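Local coordinates for UDP-N-Acetylglucosamine 2-Epimerase (Thermus thermophilus, PDB 1V4V), which probably catalyses the interconversion of UDP-N-acetylglucosamine and UDP-N-acetylmannosamine by inverting the configuration at C2 of the sugar, at residues P32-L37 with G360-L365; D180-A185 with S267-M272; G284-G289 with N346-G351. One frame throughout, in Å; residues are numbered along the deposited sequence.

Interaction 1: P32-L37 with G360-L365; sequences PGLKPL and GVAWRL
Ala362, near the end of helix 353-364, and Leu365, just past it, meet Leu34 at the start of strand 34-40. The fold is GT-B, with two Rossmann-like domains. As is usual in GT-B proteins, a late helix returns to the N-terminal domain and packs against its parallel sheet. Val361 points the same way, but its side chain lies mainly on Val8, Tyr94 and Leu96 of the neighbouring strands. One residue on, the methyl of Ala362 touches one branch of Leu34: its CB is 3.8 Å from Leu34 CD1. Arg364 belongs to another side of the helix, where it forms salt bridges with Glu169 and Asp148. Leu365 is the first residue to leave helical geometry, although its N still bonds to Val361 O at 2.9 Å. Its side chain comes back to Leu34, and the two leucines cross at a slant. In Leu34, CG stands anti to the carbonyl carbon (chi1 -68°). This carries the fork out toward the helix, one methyl for each partner. The second pair is tighter than normal van der Waals contact: Leu34 CD2 to Leu365 CD1 is 3.3 Å.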
ATOM      1  N   PRO A  32     -27.439   7.107 -13.213  1.00 44.62           N
ATOM      2  CA  PRO A  32     -28.475   6.115 -12.916  1.00 43.90           C
ATOM      3  C   PRO A  32     -27.899   4.782 -12.452  1.00 42.39           C
ATOM      4  O   PRO A  32     -26.977   4.246 -13.067  1.00 41.86           O
ATOM      5  CB  PRO A  32     -29.220   5.991 -14.243  1.00 45.20           C
ATOM      6  CG  PRO A  32     -29.079   7.362 -14.830  1.00 45.97           C
ATOM      7  CD  PRO A  32     -27.623   7.659 -14.567  1.00 46.23           C
ATOM      8  N   GLY A  33     -28.452   4.251 -11.367  1.00 40.70           N
ATOM      9  CA  GLY A  33     -27.982   2.983 -10.844  1.00 41.09           C
ATOM     10  C   GLY A  33     -26.958   3.150  -9.738  1.00 40.71           C
ATOM     11  O   GLY A  33     -26.540   2.171  -9.125  1.00 41.04           O
ATOM     12  N   LEU A  34     -26.552   4.391  -9.484  1.00 40.12           N
ATOM     13  CA  LEU A  34     -25.568   4.677  -8.444  1.00 39.20           C
ATOM     14  C   LEU A  34     -26.095   5.665  -7.417  1.00 37.23           C
ATOM     15  O   LEU A  34     -26.878   6.560  -7.738  1.00 37.40           O
ATOM     16  CB  LEU A  34     -24.284   5.258  -9.053  1.00 40.28           C
ATOM     17  CG  LEU A  34     -23.413   4.357  -9.925  1.00 41.72           C
ATOM     18  CD1 LEU A  34     -22.219   5.140 -10.449  1.00 41.18           C
ATOM     19  CD2 LEU A  34     -22.955   3.164  -9.108  1.00 41.75           C
ATOM     20  N   LYS A  35     -25.659   5.490  -6.177  1.00 34.74           N
ATOM     21  CA  LYS A  35     -26.040   6.386  -5.100  1.00 34.02           C
ATOM     22  C   LYS A  35     -24.784   6.671  -4.288  1.00 33.88           C
ATOM     23  O   LYS A  35     -24.178   5.761  -3.720  1.00 30.68           O
ATOM     24  CB  LYS A  35     -27.106   5.759  -4.201  1.00 36.40           C
ATOM     25  CG  LYS A  35     -27.456   6.631  -3.007  1.00 41.15           C
ATOM     26  CD  LYS A  35     -28.766   6.222  -2.364  1.00 45.21           C
ATOM     27  CE  LYS A  35     -28.707   4.810  -1.821  1.00 48.40           C
ATOM     28  NZ  LYS A  35     -30.030   4.360  -1.295  1.00 52.10           N
ATOM     29  N   PRO A  36     -24.365   7.942  -4.242  1.00 31.86           N
ATOM     30  CA  PRO A  36     -23.165   8.292  -3.481  1.00 29.46           C
ATOM     31  C   PRO A  36     -23.497   8.496  -2.008  1.00 28.70           C
ATOM     32  O   PRO A  36     -24.593   8.945  -1.663  1.00 28.65           O
ATOM     33  CB  PRO A  36     -22.705   9.577  -4.154  1.00 30.37           C
ATOM     34  CG  PRO A  36     -24.021  10.251  -4.464  1.00 30.85           C
ATOM     35  CD  PRO A  36     -24.879   9.107  -4.988  1.00 30.85           C
ATOM     36  N   LEU A  37     -22.555   8.146  -1.142  1.00 25.77           N
ATOM     37  CA  LEU A  37     -22.729   8.315   0.295  1.00 26.08           C
ATOM     38  C   LEU A  37     -21.436   8.885   0.855  1.00 24.31           C
ATOM     39  O   LEU A  37     -20.363   8.673   0.286  1.00 23.90           O
ATOM     40  CB  LEU A  37     -23.018   6.977   0.972  1.00 26.72           C
ATOM     41  CG  LEU A  37     -24.297   6.230   0.586  1.00 29.40           C
ATOM     42  CD1 LEU A  37     -24.287   4.876   1.272  1.00 28.70           C
ATOM     43  CD2 LEU A  37     -25.527   7.038   0.992  1.00 29.06           C
ATOM     44  N   GLY A 360     -15.774   6.629 -14.243  1.00 29.02           N
ATOM     45  CA  GLY A 360     -14.802   5.563 -14.082  1.00 28.65           C
ATOM     46  C   GLY A 360     -15.349   4.518 -13.126  1.00 28.82           C
ATOM     47  O   GLY A 360     -15.189   3.318 -13.350  1.00 29.95           O
ATOM     48  N   VAL A 361     -15.998   4.977 -12.059  1.00 27.84           N
ATOM     49  CA  VAL A 361     -16.590   4.092 -11.063  1.00 28.92           C
ATOM     50  C   VAL A 361     -17.764   3.318 -11.674  1.00 30.67           C
ATOM     51  O   VAL A 361     -17.880   2.102 -11.504  1.00 30.22           O
ATOM     52  CB  VAL A 361     -17.085   4.903  -9.837  1.00 29.30           C
ATOM     53  CG1 VAL A 361     -17.852   4.008  -8.882  1.00 29.06           C
ATOM     54  CG2 VAL A 361     -15.888   5.533  -9.117  1.00 28.91           C
ATOM     55  N   ALA A 362     -18.627   4.032 -12.391  1.00 31.96           N
ATOM     56  CA  ALA A 362     -19.780   3.415 -13.039  1.00 33.44           C
ATOM     57  C   ALA A 362     -19.307   2.288 -13.955  1.00 34.51           C
ATOM     58  O   ALA A 362     -19.924   1.222 -14.019  1.00 36.60           O
ATOM     59  CB  ALA A 362     -20.545   4.460 -13.842  1.00 32.88           C
ATOM     60  N   TRP A 363     -18.207   2.533 -14.656  1.00 34.94           N
ATOM     61  CA  TRP A 363     -17.629   1.551 -15.565  1.00 35.79           C
ATOM     62  C   TRP A 363     -17.177   0.302 -14.808  1.00 37.20           C
ATOM     63  O   TRP A 363     -17.414  -0.821 -15.253  1.00 36.10           O
ATOM     64  CB  TRP A 363     -16.448   2.172 -16.311  1.00 35.79           C
ATOM     65  CG  TRP A 363     -15.595   1.183 -17.039  1.00 37.76           C
ATOM     66  CD1 TRP A 363     -15.994   0.311 -18.011  1.00 35.61           C
ATOM     67  CD2 TRP A 363     -14.190   0.973 -16.861  1.00 37.58           C
ATOM     68  NE1 TRP A 363     -14.924  -0.429 -18.450  1.00 38.05           N
ATOM     69  CE2 TRP A 363     -13.803  -0.042 -17.762  1.00 38.94           C
ATOM     70  CE3 TRP A 363     -13.219   1.547 -16.027  1.00 39.41           C
ATOM     71  CZ2 TRP A 363     -12.484  -0.500 -17.855  1.00 38.78           C
ATOM     72  CZ3 TRP A 363     -11.907   1.091 -16.120  1.00 38.96           C
ATOM     73  CH2 TRP A 363     -11.552   0.077 -17.030  1.00 39.70           C
ATOM     74  N   ARG A 364     -16.522   0.502 -13.667  1.00 36.56           N
ATOM     75  CA  ARG A 364     -16.058  -0.617 -12.855  1.00 37.77           C
ATOM     76  C   ARG A 364     -17.234  -1.419 -12.323  1.00 38.25           C
ATOM     77  O   ARG A 364     -17.136  -2.635 -12.144  1.00 40.24           O
ATOM     78  CB  ARG A 364     -15.215  -0.121 -11.675  1.00 38.22           C
ATOM     79  CG  ARG A 364     -13.798   0.275 -12.039  1.00 40.17           C
ATOM     80  CD  ARG A 364     -13.114  -0.854 -12.790  1.00 42.84           C
ATOM     81  NE  ARG A 364     -11.683  -0.910 -12.525  1.00 44.90           N
ATOM     82  CZ  ARG A 364     -10.825  -1.634 -13.233  1.00 46.30           C
ATOM     83  NH1 ARG A 364     -11.257  -2.363 -14.253  1.00 47.41           N
ATOM     84  NH2 ARG A 364      -9.537  -1.634 -12.916  1.00 45.92           N
ATOM     85  N   LEU A 365     -18.343  -0.731 -12.066  1.00 37.51           N
ATOM     86  CA  LEU A 365     -19.542  -1.374 -11.549  1.00 38.81           C
ATOM     87  C   LEU A 365     -20.445  -1.880 -12.675  1.00 40.63           C
ATOM     88  O   LEU A 365     -21.565  -2.327 -12.428  1.00 39.86           O
ATOM     89  CB  LEU A 365     -20.318  -0.400 -10.658  1.00 37.81           C
ATOM     90  CG  LEU A 365     -19.618   0.039  -9.366  1.00 37.04           C
ATOM     91  CD1 LEU A 365     -20.434   1.118  -8.680  1.00 36.54           C
ATOM     92  CD2 LEU A 365     -19.438  -1.160  -8.443  1.00 37.45           C
TER

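Interaction 2: D180-A185 with S267-M272; sequences DAVLLA and SMAALM
The methyl group of Ala269 touches Val182 and Ala185 of helix 177-188. This is helix-helix packing within the GT-B fold. Helix 177-188 follows the last strand of the N-terminal sheet and precedes the first strand of the C-terminal sheet. Helix 265-273 is a crossover helix of the C-terminal Rossmann-like domain, between the parallel strands 257-260 and 275-280.

The side chains do not meet head on. The CB of Ala269 points toward the other helix. Those of Val182 and Ala185 point across that direction, so Ala269 reaches backbone as well as side chains. Val182 and Ala185 are three residues apart, about one helical turn, and Ala269 sits against both. Because the central residues are alanines, the backbones come close: the CA atoms of Ala185 and Ala269 are 6.1 Å apart. The two methyls are in plain apolar contact, with Ala185 CB 4.0 Å from Ala269 CB. Val182 adds its CG1, which lies anti to the backbone N (chi1 -178°) and approaches Ala269 CB to 4.4 Å. Met272, a selenomethionine, also points toward helix 177-188 one turn further on, but its side chain packs on Glu288.

All three touching residues are buried. Tyr265, at the start of the same crossover helix, covers Val182 and Ala185 as well. Ala181 and Leu184 touch helix 15-29 of the N-terminal domain, and Ala181 also touches Tyr265. The helix therefore makes contacts with both domains. Ala269 CB also rests on the backbone of helix 177-188: it lies 3.9 Å from Ala185 C and 4.0 Å from Val182 O.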
ATOM      1  N   ASP A 180     -12.959  21.569 -10.911  1.00 29.68           N
ATOM      2  CA  ASP A 180     -14.414  21.432 -10.828  1.00 30.35           C
ATOM      3  C   ASP A 180     -14.923  22.135  -9.568  1.00 29.74           C
ATOM      4  O   ASP A 180     -15.951  22.812  -9.590  1.00 30.44           O
ATOM      5  CB  ASP A 180     -14.827  19.957 -10.714  1.00 31.68           C
ATOM      6  CG  ASP A 180     -14.314  19.101 -11.850  1.00 33.21           C
ATOM      7  OD1 ASP A 180     -13.125  19.212 -12.205  1.00 32.91           O
ATOM      8  OD2 ASP A 180     -15.107  18.295 -12.380  1.00 36.58           O
ATOM      9  N   ALA A 181     -14.197  21.948  -8.468  1.00 28.40           N
ATOM     10  CA  ALA A 181     -14.573  22.520  -7.180  1.00 28.29           C
ATOM     11  C   ALA A 181     -14.685  24.041  -7.182  1.00 28.92           C
ATOM     12  O   ALA A 181     -15.623  24.597  -6.606  1.00 29.66           O
ATOM     13  CB  ALA A 181     -13.591  22.073  -6.106  1.00 27.75           C
ATOM     14  N   VAL A 182     -13.725  24.715  -7.805  1.00 26.87           N
ATOM     15  CA  VAL A 182     -13.759  26.170  -7.863  1.00 27.76           C
ATOM     16  C   VAL A 182     -14.977  26.624  -8.660  1.00 27.72           C
ATOM     17  O   VAL A 182     -15.705  27.516  -8.232  1.00 29.58           O
ATOM     18  CB  VAL A 182     -12.483  26.744  -8.520  1.00 27.97           C
ATOM     19  CG1 VAL A 182     -12.533  28.271  -8.506  1.00 30.10           C
ATOM     20  CG2 VAL A 182     -11.253  26.261  -7.768  1.00 26.94           C
ATOM     21  N   LEU A 183     -15.196  26.005  -9.817  1.00 29.03           N
ATOM     22  CA  LEU A 183     -16.333  26.337 -10.671  1.00 31.57           C
ATOM     23  C   LEU A 183     -17.643  26.159  -9.912  1.00 33.09           C
ATOM     24  O   LEU A 183     -18.558  26.979 -10.026  1.00 31.11           O
ATOM     25  CB  LEU A 183     -16.338  25.454 -11.918  1.00 32.34           C
ATOM     26  CG  LEU A 183     -15.212  25.688 -12.929  1.00 34.67           C
ATOM     27  CD1 LEU A 183     -15.231  24.597 -13.991  1.00 34.79           C
ATOM     28  CD2 LEU A 183     -15.387  27.060 -13.569  1.00 36.45           C
ATOM     29  N   LEU A 184     -17.728  25.083  -9.135  1.00 31.91           N
ATOM     30  CA  LEU A 184     -18.922  24.798  -8.345  1.00 32.16           C
ATOM     31  C   LEU A 184     -19.085  25.832  -7.230  1.00 31.08           C
ATOM     32  O   LEU A 184     -20.180  26.355  -7.008  1.00 32.60           O
ATOM     33  CB  LEU A 184     -18.823  23.392  -7.742  1.00 34.27           C
ATOM     34  CG  LEU A 184     -19.954  22.918  -6.825  1.00 38.09           C
ATOM     35  CD1 LEU A 184     -21.290  23.027  -7.543  1.00 36.06           C
ATOM     36  CD2 LEU A 184     -19.688  21.477  -6.405  1.00 39.62           C
ATOM     37  N   ALA A 185     -17.992  26.126  -6.534  1.00 29.79           N
ATOM     38  CA  ALA A 185     -18.024  27.092  -5.446  1.00 30.41           C
ATOM     39  C   ALA A 185     -18.448  28.465  -5.963  1.00 30.96           C
ATOM     40  O   ALA A 185     -19.193  29.185  -5.294  1.00 28.92           O
ATOM     41  CB  ALA A 185     -16.657  27.182  -4.781  1.00 30.51           C
ATOM     42  N   SER A 267     -17.640  32.674  -1.560  1.00 28.78           N
ATOM     43  CA  SER A 267     -17.785  34.095  -1.832  1.00 29.38           C
ATOM     44  C   SER A 267     -16.604  34.625  -2.643  1.00 29.82           C
ATOM     45  O   SER A 267     -16.771  35.492  -3.506  1.00 29.92           O
ATOM     46  CB  SER A 267     -17.919  34.877  -0.528  1.00 30.00           C
ATOM     47  OG  SER A 267     -18.202  36.239  -0.794  1.00 34.28           O
HETATM   48  N   MSE A 268     -15.413  34.107  -2.364  1.00 27.87           N
HETATM   49  CA  MSE A 268     -14.221  34.533  -3.093  1.00 29.01           C
HETATM   50  C   MSE A 268     -14.273  34.023  -4.528  1.00 27.36           C
HETATM   51  O   MSE A 268     -13.927  34.747  -5.457  1.00 27.39           O
HETATM   52  CB  MSE A 268     -12.953  34.018  -2.406  1.00 30.75           C
HETATM   53  CG  MSE A 268     -11.664  34.297  -3.182  1.00 33.74           C
HETATM   54 SE   MSE A 268     -11.329  36.181  -3.510  1.00 37.08          SE
HETATM   55  CE  MSE A 268      -9.935  36.472  -2.210  1.00 39.59           C
ATOM     56  N   ALA A 269     -14.705  32.777  -4.710  1.00 26.86           N
ATOM     57  CA  ALA A 269     -14.799  32.206  -6.050  1.00 26.27           C
ATOM     58  C   ALA A 269     -15.792  33.002  -6.892  1.00 25.90           C
ATOM     59  O   ALA A 269     -15.562  33.246  -8.078  1.00 25.09           O
ATOM     60  CB  ALA A 269     -15.233  30.742  -5.978  1.00 28.01           C
ATOM     61  N   ALA A 270     -16.899  33.401  -6.273  1.00 23.49           N
ATOM     62  CA  ALA A 270     -17.922  34.172  -6.969  1.00 23.48           C
ATOM     63  C   ALA A 270     -17.362  35.535  -7.378  1.00 21.82           C
ATOM     64  O   ALA A 270     -17.583  35.996  -8.497  1.00 24.15           O
ATOM     65  CB  ALA A 270     -19.144  34.347  -6.073  1.00 22.85           C
ATOM     66  N   LEU A 271     -16.632  36.171  -6.467  1.00 22.53           N
ATOM     67  CA  LEU A 271     -16.036  37.475  -6.749  1.00 22.08           C
ATOM     68  C   LEU A 271     -15.076  37.373  -7.931  1.00 21.93           C
ATOM     69  O   LEU A 271     -15.120  38.183  -8.854  1.00 20.69           O
ATOM     70  CB  LEU A 271     -15.282  37.983  -5.523  1.00 22.34           C
ATOM     71  CG  LEU A 271     -14.506  39.294  -5.685  1.00 22.57           C
ATOM     72  CD1 LEU A 271     -15.455  40.430  -6.070  1.00 23.23           C
ATOM     73  CD2 LEU A 271     -13.798  39.608  -4.383  1.00 20.83           C
HETATM   74  N   MSE A 272     -14.196  36.378  -7.897  1.00 22.69           N
HETATM   75  CA  MSE A 272     -13.246  36.201  -8.987  1.00 22.38           C
HETATM   76  C   MSE A 272     -13.959  35.973 -10.313  1.00 22.38           C
HETATM   77  O   MSE A 272     -13.602  36.572 -11.329  1.00 22.18           O
HETATM   78  CB  MSE A 272     -12.306  35.024  -8.703  1.00 23.99           C
HETATM   79  CG  MSE A 272     -11.323  35.258  -7.574  1.00 27.18           C
HETATM   80 SE   MSE A 272     -10.007  33.823  -7.501  1.00 33.36          SE
HETATM   81  CE  MSE A 272     -11.105  32.481  -6.665  1.00 35.93           C
TER

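Interaction 3: G284-G289 with N346-G351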
ATOM      1  N   GLY A 284      -1.864  29.596  -5.021  1.00 29.70           N
ATOM      2  CA  GLY A 284      -3.167  28.966  -4.890  1.00 29.07           C
ATOM      3  C   GLY A 284      -4.273  29.762  -5.561  1.00 28.59           C
ATOM      4  O   GLY A 284      -5.109  29.209  -6.282  1.00 26.95           O
ATOM      5  N   LEU A 285      -4.284  31.068  -5.330  1.00 28.30           N
ATOM      6  CA  LEU A 285      -5.305  31.914  -5.931  1.00 28.45           C
ATOM      7  C   LEU A 285      -5.117  32.024  -7.439  1.00 26.69           C
ATOM      8  O   LEU A 285      -6.087  32.134  -8.187  1.00 25.19           O
ATOM      9  CB  LEU A 285      -5.293  33.296  -5.279  1.00 29.96           C
ATOM     10  CG  LEU A 285      -5.931  33.280  -3.888  1.00 33.80           C
ATOM     11  CD1 LEU A 285      -5.842  34.645  -3.257  1.00 35.24           C
ATOM     12  CD2 LEU A 285      -7.389  32.856  -4.006  1.00 35.52           C
ATOM     13  N   GLN A 286      -3.870  31.985  -7.889  1.00 25.86           N
ATOM     14  CA  GLN A 286      -3.604  32.063  -9.317  1.00 26.59           C
ATOM     15  C   GLN A 286      -4.245  30.854  -9.987  1.00 26.47           C
ATOM     16  O   GLN A 286      -4.853  30.965 -11.049  1.00 25.50           O
ATOM     17  CB  GLN A 286      -2.091  32.092  -9.568  1.00 28.87           C
ATOM     18  CG  GLN A 286      -1.687  31.944 -11.029  1.00 32.50           C
ATOM     19  CD  GLN A 286      -1.389  30.505 -11.400  1.00 34.77           C
ATOM     20  OE1 GLN A 286      -0.550  29.856 -10.773  1.00 36.47           O
ATOM     21  NE2 GLN A 286      -2.068  29.998 -12.424  1.00 36.92           N
ATOM     22  N   GLU A 287      -4.124  29.693  -9.354  1.00 25.60           N
ATOM     23  CA  GLU A 287      -4.713  28.489  -9.913  1.00 25.25           C
ATOM     24  C   GLU A 287      -6.232  28.548  -9.878  1.00 24.87           C
ATOM     25  O   GLU A 287      -6.898  28.015 -10.762  1.00 25.71           O
ATOM     26  CB  GLU A 287      -4.203  27.252  -9.171  1.00 28.66           C
ATOM     27  CG  GLU A 287      -2.747  26.958  -9.477  1.00 31.80           C
ATOM     28  CD  GLU A 287      -2.297  25.612  -8.953  1.00 37.84           C
ATOM     29  OE1 GLU A 287      -3.004  24.610  -9.205  1.00 39.89           O
ATOM     30  OE2 GLU A 287      -1.234  25.558  -8.303  1.00 40.02           O
ATOM     31  N   GLU A 288      -6.783  29.190  -8.855  1.00 25.61           N
ATOM     32  CA  GLU A 288      -8.232  29.317  -8.768  1.00 27.99           C
ATOM     33  C   GLU A 288      -8.732  30.210  -9.898  1.00 26.63           C
ATOM     34  O   GLU A 288      -9.756  29.933 -10.516  1.00 26.39           O
ATOM     35  CB  GLU A 288      -8.644  29.913  -7.425  1.00 30.87           C
ATOM     36  CG  GLU A 288      -8.623  28.926  -6.276  1.00 38.88           C
ATOM     37  CD  GLU A 288      -9.318  29.474  -5.050  1.00 43.18           C
ATOM     38  OE1 GLU A 288     -10.473  29.930  -5.189  1.00 45.84           O
ATOM     39  OE2 GLU A 288      -8.717  29.447  -3.955  1.00 45.99           O
ATOM     40  N   GLY A 289      -8.006  31.288 -10.167  1.00 26.58           N
ATOM     41  CA  GLY A 289      -8.413  32.174 -11.243  1.00 26.26           C
ATOM     42  C   GLY A 289      -8.461  31.401 -12.546  1.00 25.83           C
ATOM     43  O   GLY A 289      -9.411  31.519 -13.321  1.00 26.71           O
ATOM     44  N   ASN A 346      -6.684  25.246 -19.696  1.00 28.91           N
ATOM     45  CA  ASN A 346      -6.251  25.094 -18.309  1.00 29.31           C
ATOM     46  C   ASN A 346      -5.346  23.864 -18.244  1.00 29.58           C
ATOM     47  O   ASN A 346      -5.787  22.756 -18.536  1.00 29.18           O
ATOM     48  CB  ASN A 346      -7.460  24.893 -17.394  1.00 31.10           C
ATOM     49  CG  ASN A 346      -7.074  24.827 -15.934  1.00 31.77           C
ATOM     50  OD1 ASN A 346      -6.149  24.109 -15.559  1.00 34.31           O
ATOM     51  ND2 ASN A 346      -7.784  25.575 -15.096  1.00 35.20           N
ATOM     52  N   PRO A 347      -4.075  24.044 -17.852  1.00 29.00           N
ATOM     53  CA  PRO A 347      -3.123  22.933 -17.764  1.00 29.75           C
ATOM     54  C   PRO A 347      -3.340  21.999 -16.576  1.00 30.05           C
ATOM     55  O   PRO A 347      -2.616  21.018 -16.423  1.00 30.52           O
ATOM     56  CB  PRO A 347      -1.786  23.650 -17.683  1.00 29.12           C
ATOM     57  CG  PRO A 347      -2.131  24.820 -16.809  1.00 29.67           C
ATOM     58  CD  PRO A 347      -3.446  25.302 -17.405  1.00 28.82           C
ATOM     59  N   TYR A 348      -4.335  22.298 -15.745  1.00 29.60           N
ATOM     60  CA  TYR A 348      -4.615  21.479 -14.565  1.00 31.74           C
ATOM     61  C   TYR A 348      -5.818  20.556 -14.728  1.00 31.21           C
ATOM     62  O   TYR A 348      -5.893  19.509 -14.089  1.00 32.31           O
ATOM     63  CB  TYR A 348      -4.848  22.374 -13.347  1.00 32.85           C
ATOM     64  CG  TYR A 348      -3.799  23.448 -13.171  1.00 35.11           C
ATOM     65  CD1 TYR A 348      -2.488  23.124 -12.822  1.00 36.29           C
ATOM     66  CD2 TYR A 348      -4.117  24.790 -13.370  1.00 35.85           C
ATOM     67  CE1 TYR A 348      -1.513  24.121 -12.677  1.00 37.85           C
ATOM     68  CE2 TYR A 348      -3.155  25.787 -13.229  1.00 38.66           C
ATOM     69  CZ  TYR A 348      -1.859  25.445 -12.884  1.00 37.66           C
ATOM     70  OH  TYR A 348      -0.911  26.437 -12.756  1.00 42.35           O
ATOM     71  N   GLY A 349      -6.761  20.948 -15.576  1.00 31.06           N
ATOM     72  CA  GLY A 349      -7.948  20.137 -15.785  1.00 30.35           C
ATOM     73  C   GLY A 349      -9.005  20.929 -16.528  1.00 30.74           C
ATOM     74  O   GLY A 349      -8.944  22.156 -16.551  1.00 29.91           O
ATOM     75  N   ASP A 350      -9.971  20.237 -17.127  1.00 30.38           N
ATOM     76  CA  ASP A 350     -11.026  20.899 -17.891  1.00 31.12           C
ATOM     77  C   ASP A 350     -12.301  21.198 -17.098  1.00 32.02           C
ATOM     78  O   ASP A 350     -13.330  21.536 -17.679  1.00 32.71           O
ATOM     79  CB  ASP A 350     -11.363  20.073 -19.144  1.00 31.46           C
ATOM     80  CG  ASP A 350     -11.916  18.689 -18.817  1.00 34.34           C
ATOM     81  OD1 ASP A 350     -12.033  17.863 -19.749  1.00 33.93           O
ATOM     82  OD2 ASP A 350     -12.240  18.426 -17.639  1.00 34.21           O
ATOM     83  N   GLY A 351     -12.231  21.072 -15.774  1.00 31.42           N
ATOM     84  CA  GLY A 351     -13.389  21.352 -14.941  1.00 31.10           C
ATOM     85  C   GLY A 351     -14.398  20.224 -14.840  1.00 32.64           C
ATOM     86  O   GLY A 351     -15.427  20.357 -14.167  1.00 31.57           O
TER
HETATM   87  O   HOH W   1      -6.976  25.783 -12.151  1.00 39.67           O
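Glu287 and Tyr348 both have CG anti to their own carbonyl carbon, with chi1 -71° and -48°. The glutamate chain is extended beyond CG. These torsions send the two side chains toward each other, and they cross at about a right angle. The carboxylate of Glu287 lies over one face of the tyrosine ring, and the two planes are only 18° apart. Glu287 OE1 sits 3.8 Å above the plane of the Tyr348 ring, over its centre. Nearer the phenol end, Glu287 CG is 3.8 Å from Tyr348 CZ. On the opposite ring face, Pro347 CG stands 3.8 Å above the Tyr348 plane, also over the centre. The ring is thus held between a proline and a glutamate. Gln286 comes in at the edge: its NE2 is 3.8 Å from Tyr348 OH, a contact too long for a bond.

A water joins the backbone to the loop. It donates to Glu287 O at 2.6 Å and accepts from Asn346 ND2 at 3.1 Å. The other end of the same amide shapes the loop. Asn346 OD1 takes Tyr348 N at 2.6 Å, in the carbonyl plane. It also takes Gly349 N at 3.2 Å, from above that plane. Two bonds therefore grip OD1 and hold the backbone at Tyr348 and Gly349.

An alanine in place of Tyr348 would probably open a gap between Pro347 and Glu287 and leave the carboxylate without the ring it lies against.

Glu287 OE1 is hydrogen-bonded to a glycerol, and its side chain touches Arg305. The glycerol probably comes from the crystallisation liquor. Its place is consistent with a pocket near the interdomain cleft, where GT-B enzymes bind sugar nucleotides. Across from it, Asn346 to Tyr348 form an Asx turn, which the bond from Gly349 N extends into an Asx motif.

From the N terminus, the chain first lays down strand 34-40, where interaction 1 opens. It completes the N-terminal sheet and enters helix 177-188, where interaction 2 opens. It closes when helix 265-273 arrives, within the C-terminal domain. Interaction 3 then opens on helix 283-291 and closes at the loop before helix 353-364. Interactions 2 and 3 follow in series, and both nest inside the long loop that interaction 1 closes. Their centres are 11 Å apart and they touch, Val182 CG1 lying 3.8 Å from Glu288 O. Interaction 1 is centred 26 and 27 Å from them. Helix 353-364 follows interaction 3 and leads the chain back to the N-terminal domain, where interaction 1 closes.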